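PDB 2C1S: biotin binding protein A from Gallus gallus, which binds biotin in a pocket at one end of an avidin-type beta barrel, here occupied by biotin-D-sulfoxide, and assembles as a tetramer. Local coordinates for residues F66-Q71 against T79-Q84; E96-L101 against V117-F122; T29-Y34 against P49-Q54. All coordinates share one frame; numbering follows the deposited sequence.

Interaction 1. Residues F66-Q71 against T79-Q84; sequences FGFTVQ and TVFVGQ. With BSO (biotin-D-sulfoxide), chain C.
Phe68 and Phe81 face each other as a hydrogen-bonded antiparallel pair, and the Phe81 side chain can be traced outward atom by atom. Its CB lies over one face of the Phe68 ring, 3.8 Å from the ring centroid and 18° off the normal, a CH-pi contact. CG then passes Phe68 CZ and CE1, and CD2 comes to 3.3 Å from Phe68 CE1. The two ring planes differ by 21° with centroids 4.9 Å apart, so the rings are slid past one another and overlap little. Farther out, CE2 meets Val70 CG2 at 3.9 Å, and CZ at the tip lies 3.9 Å from the ligand S1. The nearly antiparallel strands 66-71 and 78-87 form a beta hairpin of the eight-stranded avidin barrel; Phe66, Phe68, Val70, Thr79 and Phe81 point to the barrel interior. Paired N-H...O bonds link Phe68 with Phe81 and Phe66 with Gly83, whereas the Thr79 N to Val70 O bond is weak. Gly83 CA sits over a face of the Phe66 ring. At the ligand end, Thr79 OG1, beside its backbone N and anti to the carbonyl carbon (chi1 -61°), donates to the sulfoxide oxygen O10; the 2.5 Å separation is unusually short and its exact value is doubtful. Trp72 NE1 is also hydrogen-bonded to this hydroxyl. On the other face of the sheet, Thr69 OG1 lies 3.5 Å from Val80 CG1, and Val80 packs on Val80 of the second subunit.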
loop_
_atom_site.group_PDB
_atom_site.type_symbol
_atom_site.label_atom_id
_atom_site.label_comp_id
_atom_site.label_asym_id
_atom_site.label_seq_id
_atom_site.Cartn_x
_atom_site.Cartn_y
_atom_site.Cartn_z
ATOM N N PHE A 66 -0.351 14.303 -9.408
ATOM C CA PHE A 66 -0.599 13.666 -10.683
ATOM C C PHE A 66 -0.480 12.150 -10.565
ATOM O O PHE A 66 0.059 11.631 -9.583
ATOM C CB PHE A 66 0.423 14.164 -11.724
ATOM C CG PHE A 66 1.837 13.823 -11.397
ATOM C CD1 PHE A 66 2.456 12.741 -12.007
ATOM C CD2 PHE A 66 2.592 14.640 -10.518
ATOM C CE1 PHE A 66 3.804 12.418 -11.725
ATOM C CE2 PHE A 66 3.940 14.318 -10.222
ATOM C CZ PHE A 66 4.547 13.226 -10.834
ATOM N N GLY A 67 -0.954 11.437 -11.577
ATOM C CA GLY A 67 -0.911 10.004 -11.565
ATOM C C GLY A 67 -0.813 9.499 -12.984
ATOM O O GLY A 67 -1.217 10.195 -13.941
ATOM N N PHE A 68 -0.296 8.298 -13.144
ATOM C CA PHE A 68 -0.317 7.633 -14.460
ATOM C C PHE A 68 -0.390 6.110 -14.390
ATOM O O PHE A 68 0.001 5.508 -13.408
ATOM C CB PHE A 68 0.827 8.100 -15.389
ATOM C CG PHE A 68 2.220 7.879 -14.848
ATOM C CD1 PHE A 68 2.902 6.689 -15.090
ATOM C CD2 PHE A 68 2.869 8.900 -14.139
ATOM C CE1 PHE A 68 4.184 6.502 -14.612
ATOM C CE2 PHE A 68 4.168 8.720 -13.671
ATOM C CZ PHE A 68 4.805 7.531 -13.874
ATOM N N THR A 69 -0.855 5.518 -15.489
ATOM C CA THR A 69 -0.880 4.085 -15.669
ATOM C C THR A 69 0.137 3.673 -16.707
ATOM O O THR A 69 0.233 4.297 -17.789
ATOM C CB THR A 69 -2.271 3.610 -16.163
ATOM O OG1 THR A 69 -3.262 3.995 -15.226
ATOM C CG2 THR A 69 -2.282 2.055 -16.430
ATOM N N VAL A 70 0.907 2.644 -16.387
ATOM C CA VAL A 70 1.823 2.041 -17.353
ATOM C C VAL A 70 1.356 0.676 -17.881
ATOM O O VAL A 70 1.239 -0.296 -17.119
ATOM C CB VAL A 70 3.233 1.896 -16.793
ATOM C CG1 VAL A 70 4.160 1.320 -17.871
ATOM C CG2 VAL A 70 3.718 3.247 -16.172
ATOM N N GLN A 71 1.170 0.597 -19.201
ATOM C CA GLN A 71 0.735 -0.638 -19.854
ATOM C C GLN A 71 1.951 -1.398 -20.388
ATOM O O GLN A 71 2.374 -1.197 -21.538
ATOM C CB GLN A 71 -0.252 -0.261 -20.968
ATOM C CG GLN A 71 -0.984 -1.397 -21.697
ATOM C CD GLN A 71 -1.490 -0.894 -23.047
ATOM O OE1 GLN A 71 -0.679 -0.653 -23.935
ATOM N NE2 GLN A 71 -2.828 -0.693 -23.190
ATOM N N THR A 79 0.933 -1.177 -13.895
ATOM C CA THR A 79 1.365 -0.358 -12.750
ATOM C C THR A 79 0.682 0.985 -12.788
ATOM O O THR A 79 0.529 1.580 -13.860
ATOM C CB THR A 79 2.893 -0.131 -12.733
ATOM O OG1 THR A 79 3.555 -1.377 -12.635
ATOM C CG2 THR A 79 3.339 0.735 -11.558
ATOM N N VAL A 80 0.311 1.488 -11.609
ATOM C CA VAL A 80 -0.093 2.879 -11.471
ATOM C C VAL A 80 0.877 3.612 -10.538
ATOM O O VAL A 80 1.299 3.058 -9.507
ATOM C CB VAL A 80 -1.584 3.058 -11.037
ATOM C CG1 VAL A 80 -2.561 2.533 -12.160
ATOM C CG2 VAL A 80 -1.862 2.384 -9.655
ATOM N N PHE A 81 1.238 4.823 -10.936
ATOM C CA PHE A 81 2.097 5.706 -10.137
ATOM C C PHE A 81 1.317 6.947 -9.756
ATOM O O PHE A 81 0.569 7.516 -10.574
ATOM C CB PHE A 81 3.303 6.164 -10.965
ATOM C CG PHE A 81 4.319 5.102 -11.235
ATOM C CD1 PHE A 81 5.475 5.025 -10.457
ATOM C CD2 PHE A 81 4.169 4.197 -12.304
ATOM C CE1 PHE A 81 6.444 4.049 -10.719
ATOM C CE2 PHE A 81 5.128 3.229 -12.550
ATOM C CZ PHE A 81 6.277 3.148 -11.762
ATOM N N VAL A 82 1.500 7.416 -8.535
ATOM C CA VAL A 82 0.871 8.676 -8.155
ATOM C C VAL A 82 1.865 9.506 -7.340
ATOM O O VAL A 82 2.621 8.950 -6.553
ATOM C CB VAL A 82 -0.478 8.446 -7.432
ATOM C CG1 VAL A 82 -0.288 7.848 -5.995
ATOM C CG2 VAL A 82 -1.295 9.715 -7.442
ATOM N N GLY A 83 1.883 10.831 -7.527
ATOM C CA GLY A 83 2.920 11.610 -6.849
ATOM C C GLY A 83 2.785 13.125 -6.939
ATOM O O GLY A 83 1.727 13.675 -7.254
ATOM N N GLN A 84 3.902 13.783 -6.654
ATOM C CA GLN A 84 3.975 15.231 -6.640
ATOM C C GLN A 84 5.446 15.572 -6.863
ATOM O O GLN A 84 6.339 14.879 -6.378
ATOM C CB GLN A 84 3.510 15.773 -5.292
ATOM C CG GLN A 84 3.373 17.325 -5.169
ATOM C CD GLN A 84 2.888 17.778 -3.786
ATOM O OE1 GLN A 84 2.546 16.965 -2.910
ATOM N NE2 GLN A 84 2.854 19.098 -3.577
HETATM C C11 BSO C . 6.436 -6.447 -14.248
HETATM O O11 BSO C . 7.564 -6.901 -13.945
HETATM O O12 BSO C . 5.362 -7.015 -13.977
HETATM C C10 BSO C . 6.330 -5.119 -15.028
HETATM C C9 BSO C . 7.451 -4.084 -14.773
HETATM C C8 BSO C . 7.238 -3.450 -13.403
HETATM C C7 BSO C . 8.458 -2.583 -13.035
HETATM C C2 BSO C . 8.242 -1.975 -11.630
HETATM S S1 BSO C . 6.940 -0.734 -11.539
HETATM C C6 BSO C . 7.463 -0.165 -9.896
HETATM C C5 BSO C . 9.004 -0.217 -9.930
HETATM N N1 BSO C . 9.512 1.077 -10.411
HETATM C C3 BSO C . 10.142 0.923 -11.581
HETATM O O3 BSO C . 10.677 1.878 -12.153
HETATM N N2 BSO C . 10.177 -0.343 -12.019
HETATM C C4 BSO C . 9.481 -1.224 -11.032
HETATM O O10 BSO C . 5.671 -1.524 -11.366
#

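Interaction 2. Residues E96-L101 against V117-F122; sequences EMAWLL and VGTNVF. With BSO (biotin-D-sulfoxide), chain C.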
loop_
_atom_site.group_PDB
_atom_site.type_symbol
_atom_site.label_atom_id
_atom_site.label_comp_id
_atom_site.label_asym_id
_atom_site.label_seq_id
_atom_site.Cartn_x
_atom_site.Cartn_y
_atom_site.Cartn_z
ATOM N N GLU A 96 8.250 12.663 -6.247
ATOM C CA GLU A 96 8.096 11.692 -5.152
ATOM C C GLU A 96 6.841 10.899 -5.564
ATOM O O GLU A 96 5.785 11.490 -5.744
ATOM C CB GLU A 96 7.812 12.407 -3.819
ATOM C CG GLU A 96 9.024 13.088 -3.135
ATOM C CD GLU A 96 10.094 12.093 -2.637
ATOM O OE1 GLU A 96 9.816 10.890 -2.471
ATOM O OE2 GLU A 96 11.240 12.521 -2.378
ATOM N N MET A 97 6.999 9.599 -5.786
ATOM C CA MET A 97 5.876 8.796 -6.256
ATOM C C MET A 97 5.712 7.515 -5.452
ATOM O O MET A 97 6.691 6.958 -4.905
ATOM C CB MET A 97 6.074 8.399 -7.718
ATOM C CG MET A 97 6.267 9.610 -8.680
ATOM S SD MET A 97 5.695 9.294 -10.332
ATOM C CE MET A 97 3.963 9.607 -10.047
ATOM N N ALA A 98 4.463 7.036 -5.416
ATOM C CA ALA A 98 4.148 5.718 -4.873
ATOM C C ALA A 98 3.472 4.964 -5.999
ATOM O O ALA A 98 2.867 5.552 -6.898
ATOM C CB ALA A 98 3.198 5.801 -3.649
ATOM N N TRP A 99 3.574 3.654 -5.951
ATOM C CA TRP A 99 3.066 2.858 -7.059
ATOM C C TRP A 99 2.417 1.575 -6.572
ATOM O O TRP A 99 2.706 1.107 -5.455
ATOM C CB TRP A 99 4.199 2.578 -8.089
ATOM C CG TRP A 99 5.432 1.913 -7.503
ATOM C CD1 TRP A 99 6.628 2.514 -7.239
ATOM C CD2 TRP A 99 5.599 0.525 -7.189
ATOM N NE1 TRP A 99 7.520 1.591 -6.761
ATOM C CE2 TRP A 99 6.920 0.362 -6.711
ATOM C CE3 TRP A 99 4.758 -0.608 -7.274
ATOM C CZ2 TRP A 99 7.427 -0.865 -6.298
ATOM C CZ3 TRP A 99 5.273 -1.845 -6.859
ATOM C CH2 TRP A 99 6.585 -1.965 -6.377
ATOM N N LEU A 100 1.518 1.049 -7.413
ATOM C CA LEU A 100 0.959 -0.286 -7.245
ATOM C C LEU A 100 1.147 -1.056 -8.537
ATOM O O LEU A 100 0.853 -0.530 -9.610
ATOM C CB LEU A 100 -0.545 -0.220 -6.927
ATOM C CG LEU A 100 -1.053 0.420 -5.629
ATOM C CD1 LEU A 100 -2.600 0.574 -5.625
ATOM C CD2 LEU A 100 -0.569 -0.371 -4.409
ATOM N N LEU A 101 1.639 -2.285 -8.408
ATOM C CA LEU A 101 1.863 -3.168 -9.559
ATOM C C LEU A 101 0.893 -4.320 -9.402
ATOM O O LEU A 101 0.952 -5.066 -8.401
ATOM C CB LEU A 101 3.294 -3.641 -9.588
ATOM C CG LEU A 101 3.680 -4.796 -10.549
ATOM C CD1 LEU A 101 3.469 -4.436 -11.994
ATOM C CD2 LEU A 101 5.130 -5.244 -10.313
ATOM N N VAL A 117 3.205 -2.982 -3.772
ATOM C CA VAL A 117 3.269 -1.556 -3.536
ATOM C C VAL A 117 4.725 -1.121 -3.301
ATOM O O VAL A 117 5.520 -1.865 -2.780
ATOM C CB VAL A 117 2.419 -1.156 -2.282
ATOM C CG1 VAL A 117 2.944 -1.836 -0.966
ATOM C CG2 VAL A 117 2.297 0.372 -2.174
ATOM N N GLY A 118 5.046 0.115 -3.656
ATOM C CA GLY A 118 6.387 0.635 -3.395
ATOM C C GLY A 118 6.432 2.131 -3.642
ATOM O O GLY A 118 5.409 2.777 -3.817
ATOM N N THR A 119 7.641 2.687 -3.636
ATOM C CA THR A 119 7.839 4.121 -3.839
ATOM C C THR A 119 9.051 4.307 -4.761
ATOM O O THR A 119 9.916 3.448 -4.816
ATOM C CB THR A 119 8.115 4.868 -2.478
ATOM O OG1 THR A 119 9.312 4.325 -1.872
ATOM C CG2 THR A 119 6.914 4.759 -1.502
ATOM N N ASN A 120 9.080 5.420 -5.464
ATOM C CA ASN A 120 10.202 5.778 -6.329
ATOM C C ASN A 120 10.418 7.260 -6.186
ATOM O O ASN A 120 9.473 8.020 -5.867
ATOM C CB ASN A 120 9.921 5.435 -7.799
ATOM C CG ASN A 120 10.055 3.952 -8.118
ATOM O OD1 ASN A 120 9.207 3.399 -8.794
ATOM N ND2 ASN A 120 11.112 3.314 -7.644
ATOM N N VAL A 121 11.658 7.695 -6.426
ATOM C CA VAL A 121 11.934 9.131 -6.561
ATOM C C VAL A 121 12.590 9.376 -7.924
ATOM O O VAL A 121 13.548 8.691 -8.254
ATOM C CB VAL A 121 12.876 9.661 -5.448
ATOM C CG1 VAL A 121 12.990 11.156 -5.603
ATOM C CG2 VAL A 121 12.338 9.300 -4.072
ATOM N N PHE A 122 12.033 10.293 -8.713
ATOM C CA PHE A 122 12.562 10.604 -10.044
ATOM C C PHE A 122 13.267 11.960 -10.024
ATOM O O PHE A 122 12.834 12.887 -9.337
ATOM C CB PHE A 122 11.443 10.675 -11.082
ATOM C CG PHE A 122 10.770 9.340 -11.385
ATOM C CD1 PHE A 122 11.121 8.613 -12.530
ATOM C CD2 PHE A 122 9.761 8.837 -10.535
ATOM C CE1 PHE A 122 10.492 7.409 -12.832
ATOM C CE2 PHE A 122 9.126 7.642 -10.828
ATOM C CZ PHE A 122 9.483 6.922 -11.971
HETATM C C11 BSO C . 6.436 -6.447 -14.248
HETATM O O11 BSO C . 7.564 -6.901 -13.945
HETATM O O12 BSO C . 5.362 -7.015 -13.977
HETATM C C10 BSO C . 6.330 -5.119 -15.028
HETATM C C9 BSO C . 7.451 -4.084 -14.773
HETATM C C8 BSO C . 7.238 -3.450 -13.403
HETATM C C7 BSO C . 8.458 -2.583 -13.035
HETATM C C2 BSO C . 8.242 -1.975 -11.630
HETATM S S1 BSO C . 6.940 -0.734 -11.539
HETATM C C6 BSO C . 7.463 -0.165 -9.896
HETATM C C5 BSO C . 9.004 -0.217 -9.930
HETATM N N1 BSO C . 9.512 1.077 -10.411
HETATM C C3 BSO C . 10.142 0.923 -11.581
HETATM O O3 BSO C . 10.677 1.878 -12.153
HETATM N N2 BSO C . 10.177 -0.343 -12.019
HETATM C C4 BSO C . 9.481 -1.224 -11.032
HETATM O O10 BSO C . 5.671 -1.524 -11.366
HETATM O O HOH W 1 10.465 0.761 -5.740
#
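Val117 touches Leu100 and Trp99 where two neighbouring antiparallel strands of the avidin barrel, 93-102 and 115-124, cross at a local angle of 148°. Its CG2 meets Leu100 CD2 at 3.7 Å, on the face where both residues also pack against Val117 of the third subunit. Gly118 comes next, exchanging backbone hydrogen bonds with Trp99. Having no side chain, it lets the indole lie flat on the strand: Gly118 CA stands 3.7 Å from the centroid of the six-membered ring, a CH-pi contact, while BSO C6 covers the opposite face, 3.3 Å from Trp99 CE2. The indole CG sits between the backbone N and the carbonyl carbon (chi1 56°), which folds the ring back across the neighbouring strand. Thr119 O receives a bond from a water that in turn accepts from Trp99 NE1; the Thr119 hydroxyl, on the other face, is hydrogen-bonded to Thr119 of the fourth subunit. Asn120 pairs with Met97 through two backbone bonds. Its amide is held at both ends: ND2 by Glu14 OE2, and Asn120 OD1 by BSO N1, which donates to it at 2.8 Å with an N-H...O angle of 171°. Val121 CG2 lies alongside the carboxylate of Glu96, whose OE2 forms a salt bridge with Arg108 of the second subunit. Phe122 CE2 is 3.8 Å from Met97 SD in an oblique Met-aromatic contact.

Interaction 3. Residues T29-Y34 against P49-Q54; sequences TFSGSY and PLKGAQ. With BSO (biotin-D-sulfoxide), chain C.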
loop_
_atom_site.group_PDB
_atom_site.type_symbol
_atom_site.label_atom_id
_atom_site.label_comp_id
_atom_site.label_asym_id
_atom_site.label_seq_id
_atom_site.Cartn_x
_atom_site.Cartn_y
_atom_site.Cartn_z
ATOM N N THR A 29 -4.220 16.136 -18.978
ATOM C CA THR A 29 -3.926 14.764 -19.303
ATOM C C THR A 29 -2.632 14.721 -20.099
ATOM O O THR A 29 -2.249 15.714 -20.752
ATOM C CB THR A 29 -5.141 13.999 -19.957
ATOM O OG1 THR A 29 -5.410 14.536 -21.227
ATOM C CG2 THR A 29 -6.374 14.173 -19.129
ATOM N N PHE A 30 -1.912 13.618 -19.963
ATOM C CA PHE A 30 -0.668 13.406 -20.688
ATOM C C PHE A 30 -0.431 11.947 -21.039
ATOM O O PHE A 30 -1.086 11.028 -20.514
ATOM C CB PHE A 30 0.554 13.977 -19.914
ATOM C CG PHE A 30 0.751 13.354 -18.547
ATOM C CD1 PHE A 30 1.385 12.117 -18.419
ATOM C CD2 PHE A 30 0.246 13.977 -17.423
ATOM C CE1 PHE A 30 1.545 11.525 -17.149
ATOM C CE2 PHE A 30 0.417 13.390 -16.128
ATOM C CZ PHE A 30 1.069 12.170 -16.033
ATOM N N SER A 31 0.536 11.762 -21.929
ATOM C CA SER A 31 1.014 10.489 -22.388
ATOM C C SER A 31 2.532 10.404 -22.164
ATOM O O SER A 31 3.161 11.366 -21.734
ATOM C CB SER A 31 0.671 10.368 -23.874
ATOM O OG SER A 31 0.888 9.058 -24.311
ATOM N N GLY A 32 3.131 9.266 -22.459
ATOM C CA GLY A 32 4.561 9.140 -22.341
ATOM C C GLY A 32 5.053 7.745 -22.574
ATOM O O GLY A 32 4.313 6.883 -23.037
ATOM N N SER A 33 6.316 7.499 -22.242
ATOM C CA SER A 33 6.877 6.155 -22.329
ATOM C C SER A 33 7.696 5.846 -21.076
ATOM O O SER A 33 8.206 6.766 -20.424
ATOM C CB SER A 33 7.744 5.983 -23.588
ATOM O OG SER A 33 8.747 6.986 -23.603
ATOM N N TYR A 34 7.825 4.564 -20.760
ATOM C CA TYR A 34 8.455 4.133 -19.509
ATOM C C TYR A 34 9.352 2.964 -19.798
ATOM O O TYR A 34 8.895 1.923 -20.317
ATOM C CB TYR A 34 7.369 3.719 -18.472
ATOM C CG TYR A 34 7.875 3.742 -17.040
ATOM C CD1 TYR A 34 7.569 4.819 -16.214
ATOM C CD2 TYR A 34 8.694 2.720 -16.539
ATOM C CE1 TYR A 34 8.056 4.888 -14.906
ATOM C CE2 TYR A 34 9.199 2.753 -15.192
ATOM C CZ TYR A 34 8.857 3.865 -14.391
ATOM O OH TYR A 34 9.301 3.988 -13.075
ATOM N N PRO A 49 4.040 2.282 -22.950
ATOM C CA PRO A 49 3.302 3.524 -22.876
ATOM C C PRO A 49 2.677 3.806 -21.515
ATOM O O PRO A 49 2.223 2.880 -20.797
ATOM C CB PRO A 49 2.184 3.326 -23.910
ATOM C CG PRO A 49 1.953 1.866 -23.919
ATOM C CD PRO A 49 3.309 1.242 -23.717
ATOM N N LEU A 50 2.598 5.087 -21.215
ATOM C CA LEU A 50 1.868 5.549 -20.061
ATOM C C LEU A 50 0.824 6.603 -20.438
ATOM O O LEU A 50 0.928 7.300 -21.476
ATOM C CB LEU A 50 2.862 6.017 -18.988
ATOM C CG LEU A 50 3.632 7.310 -19.286
ATOM C CD1 LEU A 50 2.815 8.513 -18.862
ATOM C CD2 LEU A 50 4.998 7.299 -18.566
ATOM N N LYS A 51 -0.196 6.712 -19.597
ATOM C CA LYS A 51 -1.260 7.637 -19.755
ATOM C C LYS A 51 -1.583 8.127 -18.381
ATOM O O LYS A 51 -1.762 7.313 -17.457
ATOM C CB LYS A 51 -2.497 6.927 -20.341
ATOM C CG LYS A 51 -2.458 6.782 -21.806
ATOM C CD LYS A 51 -2.700 8.133 -22.520
ATOM C CE LYS A 51 -2.581 7.993 -24.045
ATOM N NZ LYS A 51 -1.368 7.266 -24.544
ATOM N N GLY A 52 -1.668 9.447 -18.236
ATOM C CA GLY A 52 -1.996 10.052 -16.953
ATOM C C GLY A 52 -2.676 11.394 -16.983
ATOM O O GLY A 52 -3.115 11.888 -18.032
ATOM N N ALA A 53 -2.727 12.009 -15.813
ATOM C CA ALA A 53 -3.376 13.304 -15.608
ATOM C C ALA A 53 -2.767 13.983 -14.414
ATOM O O ALA A 53 -2.411 13.322 -13.435
ATOM C CB ALA A 53 -4.850 13.160 -15.391
ATOM N N GLN A 54 -2.695 15.316 -14.493
ATOM C CA GLN A 54 -2.198 16.179 -13.423
ATOM C C GLN A 54 -3.204 17.266 -13.038
ATOM O O GLN A 54 -3.890 17.836 -13.917
ATOM C CB GLN A 54 -0.874 16.829 -13.843
ATOM C CG GLN A 54 -0.286 17.639 -12.718
ATOM C CD GLN A 54 1.054 18.241 -13.039
ATOM O OE1 GLN A 54 1.233 18.818 -14.106
ATOM N NE2 GLN A 54 2.008 18.128 -12.093
HETATM C C11 BSO C . 6.436 -6.447 -14.248
HETATM O O11 BSO C . 7.564 -6.901 -13.945
HETATM O O12 BSO C . 5.362 -7.015 -13.977
HETATM C C10 BSO C . 6.330 -5.119 -15.028
HETATM C C9 BSO C . 7.451 -4.084 -14.773
HETATM C C8 BSO C . 7.238 -3.450 -13.403
HETATM C C7 BSO C . 8.458 -2.583 -13.035
HETATM C C2 BSO C . 8.242 -1.975 -11.630
HETATM S S1 BSO C . 6.940 -0.734 -11.539
HETATM C C6 BSO C . 7.463 -0.165 -9.896
HETATM C C5 BSO C . 9.004 -0.217 -9.930
HETATM N N1 BSO C . 9.512 1.077 -10.411
HETATM C C3 BSO C . 10.142 0.923 -11.581
HETATM O O3 BSO C . 10.677 1.878 -12.153
HETATM N N2 BSO C . 10.177 -0.343 -12.019
HETATM C C4 BSO C . 9.481 -1.224 -11.032
HETATM O O10 BSO C . 5.671 -1.524 -11.366
#
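The wall of the biotin pocket begins at the Tyr34 end of this strand pair, where Tyr34 and Leu50 touch: Leu50 CD2 approaches the edge of the phenol near CD1, 4.3 Å away. Tyr34 CG is anti to the backbone N (chi1 -159°), and the ring reaches into the barrel until its OH donates to the ureido oxygen O3 of the ligand at 2.7 Å. O3 lies near the ring plane, so the phenol meets it edge-on. Tyr34 also meets the rings of Phe81 and Trp72, which fits a closely packed aromatic surround.

Away from the ligand, Phe30 and Leu50 each contribute a large share of the packing. One face of the Phe30 ring lies on the backbone of Gly52, whose CA is 4.0 Å from the ring centroid, a CH-pi contact. With no side chain on Gly52, the ring can lie directly on its backbone. At the ring edge, in its plane, Leu50 CD1 comes to 3.7 Å from Phe30 CE1.

Strands 29-35 and 48-54 are neighbours in the antiparallel avidin barrel. Phe30 and Leu50 point inward, while Ser31 and Lys51 lie on the outer face. Phe30 and Gly52 exchange two backbone bonds; the Gly52 N to Phe30 O bond is nearly straight at 175°. Beside Gly32 the ladder is less regular: Leu50 N bonds to Gly32 O, but the Gly32 N to Leu50 O bond is weak, bent to 126°. On the outer face the Lys51 chain bends at chi2 and chi4 and curls back over Ser31, where NZ donates to Ser31 OG at 2.9 Å. That hydroxyl itself gives a weak bond to Leu50 O.

Along the chain, interaction 3 comes first, then interaction 1, then interaction 2, all in one closed eight-stranded antiparallel barrel. Their six strands are successive in the sheet: strand 48-54 of interaction 3 adjoins 66-71 of interaction 1, joined by probable Thr69 N to Lys51 O and Gln71 N to Pro49 O bonds, and strand 78-87 adjoins 93-102 through a probable Val82 N to Ala98 O bond. The centre of interaction 1 is about 8 Å from each of the others, whose centres are about 15 Å apart; interactions 2 and 3 still meet inside the barrel through Phe122 and Tyr34. All three contribute residues to one biotin-D-sulfoxide site, and each also touches the second subunit.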